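Local coordinates for beta-galactosidase (Bacillus circulans, PDB 4MAD), which probably hydrolyses terminal non-reducing beta-D-galactose residues of beta-D-galactosides, as a retaining glycosidase of family 35, at residues A111-G116 / G290-F295. Sequence-based numbering, arbitrary orientation.
Sequences AEWEFG and GTNFGF
W113 and N292 have CA atoms 7.6 Å apart and E114 and F295 7.8 Å, the nearest CA pairs between two loops that follow barrel strands 100-104 and 281-284. The indole of W113 lies with its CG anti to the backbone N (chi1 -175°), which brings the CE3/CZ3 edge of its six-membered ring alongside N292. There OD1 of N292 sits 3.9 Å from CE3 of W113, near the ring plane, while the amide and indole planes differ by 65°. This is a van der Waals contact of a carbonyl oxygen with an aromatic edge; N70 takes the indole N-H. The CG methylene of E114 makes a second such contact, 3.5 Å from F295 O. A water bridges the same two residues, placed 2.9 Å from E114 OE1 and 2.9 Å from F295 O. Nearby, E112, hydrogen-bonded to Y313, borders a 2-(2-methoxyethoxy)ethanol probably taken up from the crystallisation liquor, its side chain about 7 Å from that of the predicted nucleophile E247. The loops thus meet beside the probable active site of the (beta/alpha)8 barrel through one bridging water and two carbon-to-oxygen contacts, while R42 and the I310 carbonyl hold the N292 amide and a salt bridge to R461 holds E114 OE2.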
loop_
_atom_site.group_PDB
_atom_site.type_symbol
_atom_site.label_atom_id
_atom_site.label_comp_id
_atom_site.label_asym_id
_atom_site.label_seq_id
_atom_site.Cartn_x
_atom_site.Cartn_y
_atom_site.Cartn_z
ATOM N N ALA A 111 2.400 4.503 -5.654
ATOM C CA ALA A 111 1.397 4.827 -4.635
ATOM C C ALA A 111 1.743 4.502 -3.173
ATOM O O ALA A 111 0.952 4.791 -2.276
ATOM C CB ALA A 111 0.054 4.200 -5.007
ATOM N N GLU A 112 2.906 3.909 -2.929
ATOM C CA GLU A 112 3.298 3.558 -1.585
ATOM C C GLU A 112 2.588 2.269 -1.170
ATOM O O GLU A 112 2.212 2.141 -0.065
ATOM C CB GLU A 112 2.973 4.679 -0.612
ATOM C CG GLU A 112 3.883 5.846 -0.668
ATOM C CD GLU A 112 3.571 6.775 -1.787
ATOM O OE1 GLU A 112 2.523 7.340 -1.804
ATOM O OE2 GLU A 112 4.387 7.011 -2.615
ATOM N N TRP A 113 2.395 1.383 -2.124
ATOM C CA TRP A 113 1.639 0.146 -2.002
ATOM C C TRP A 113 2.510 -1.035 -2.415
ATOM O O TRP A 113 3.290 -0.904 -3.286
ATOM C CB TRP A 113 0.426 0.210 -2.943
ATOM C CG TRP A 113 -0.541 -0.880 -2.900
ATOM C CD1 TRP A 113 -0.691 -1.868 -3.817
ATOM C CD2 TRP A 113 -1.572 -1.081 -1.950
ATOM N NE1 TRP A 113 -1.687 -2.682 -3.485
ATOM C CE2 TRP A 113 -2.242 -2.249 -2.321
ATOM C CE3 TRP A 113 -1.956 -0.444 -0.783
ATOM C CZ2 TRP A 113 -3.301 -2.741 -1.599
ATOM C CZ3 TRP A 113 -2.982 -0.965 -0.073
ATOM C CH2 TRP A 113 -3.659 -2.076 -0.488
ATOM N N GLU A 114 2.267 -2.200 -1.846
ATOM C CA GLU A 114 3.184 -3.308 -2.006
ATOM C C GLU A 114 3.517 -3.505 -3.489
ATOM O O GLU A 114 2.659 -3.647 -4.278
ATOM C CB GLU A 114 2.517 -4.587 -1.483
ATOM C CG GLU A 114 3.296 -5.395 -0.500
ATOM C CD GLU A 114 4.237 -6.391 -1.124
ATOM O OE1 GLU A 114 5.188 -6.767 -0.458
ATOM O OE2 GLU A 114 3.987 -6.751 -2.248
ATOM N N PHE A 115 4.801 -3.457 -3.792
ATOM C CA PHE A 115 5.347 -3.822 -5.106
ATOM C C PHE A 115 4.782 -2.899 -6.186
ATOM O O PHE A 115 4.724 -3.206 -7.322
ATOM C CB PHE A 115 5.101 -5.306 -5.421
ATOM C CG PHE A 115 6.031 -5.930 -6.503
ATOM C CD1 PHE A 115 7.056 -5.253 -7.049
ATOM C CD2 PHE A 115 5.875 -7.256 -6.896
ATOM C CE1 PHE A 115 7.883 -5.869 -7.996
ATOM C CE2 PHE A 115 6.670 -7.832 -7.853
ATOM C CZ PHE A 115 7.645 -7.162 -8.389
ATOM N N GLY A 116 4.358 -1.753 -5.729
ATOM C CA GLY A 116 3.772 -0.799 -6.606
ATOM C C GLY A 116 2.538 -1.355 -7.330
ATOM O O GLY A 116 2.248 -0.919 -8.370
ATOM N N GLY A 290 -6.646 7.005 4.016
ATOM C CA GLY A 290 -7.056 5.772 4.638
ATOM C C GLY A 290 -5.919 4.949 5.160
ATOM O O GLY A 290 -5.078 5.517 5.748
ATOM N N THR A 291 -5.939 3.630 4.928
ATOM C CA THR A 291 -5.070 2.686 5.575
ATOM C C THR A 291 -4.468 1.624 4.653
ATOM O O THR A 291 -5.158 1.142 3.823
ATOM C CB THR A 291 -5.830 1.970 6.732
ATOM O OG1 THR A 291 -6.666 2.919 7.420
ATOM C CG2 THR A 291 -4.844 1.289 7.639
ATOM N N ASN A 292 -3.193 1.285 4.884
ATOM C CA ASN A 292 -2.560 0.090 4.350
ATOM C C ASN A 292 -2.856 -1.090 5.290
ATOM O O ASN A 292 -2.149 -1.367 6.170
ATOM C CB ASN A 292 -1.049 0.272 4.182
ATOM C CG ASN A 292 -0.702 1.513 3.389
ATOM O OD1 ASN A 292 -1.282 1.769 2.394
ATOM N ND2 ASN A 292 0.304 2.213 3.822
ATOM N N PHE A 293 -3.975 -1.739 5.047
ATOM C CA PHE A 293 -4.377 -2.840 5.870
ATOM C C PHE A 293 -3.423 -4.038 5.570
ATOM O O PHE A 293 -2.732 -4.035 4.618
ATOM C CB PHE A 293 -5.862 -3.241 5.641
ATOM C CG PHE A 293 -6.887 -2.223 6.114
ATOM C CD1 PHE A 293 -7.053 -1.920 7.432
ATOM C CD2 PHE A 293 -7.723 -1.620 5.223
ATOM C CE1 PHE A 293 -7.966 -1.024 7.809
ATOM C CE2 PHE A 293 -8.620 -0.737 5.636
ATOM C CZ PHE A 293 -8.729 -0.442 6.920
ATOM N N GLY A 294 -3.452 -5.028 6.449
ATOM C CA GLY A 294 -2.714 -6.240 6.243
ATOM C C GLY A 294 -1.245 -5.989 6.002
ATOM O O GLY A 294 -0.620 -5.265 6.687
ATOM N N PHE A 295 -0.754 -6.635 4.966
ATOM C CA PHE A 295 0.618 -6.566 4.563
ATOM C C PHE A 295 0.762 -5.672 3.311
ATOM O O PHE A 295 1.692 -5.810 2.603
ATOM C CB PHE A 295 1.107 -8.002 4.313
ATOM C CG PHE A 295 1.253 -8.832 5.555
ATOM C CD1 PHE A 295 2.116 -8.472 6.540
ATOM C CD2 PHE A 295 0.558 -9.990 5.729
ATOM C CE1 PHE A 295 2.257 -9.205 7.611
ATOM C CE2 PHE A 295 0.742 -10.733 6.790
ATOM C CZ PHE A 295 1.571 -10.349 7.727
HETATM O O HOH W 1 4.290 -6.968 2.256
#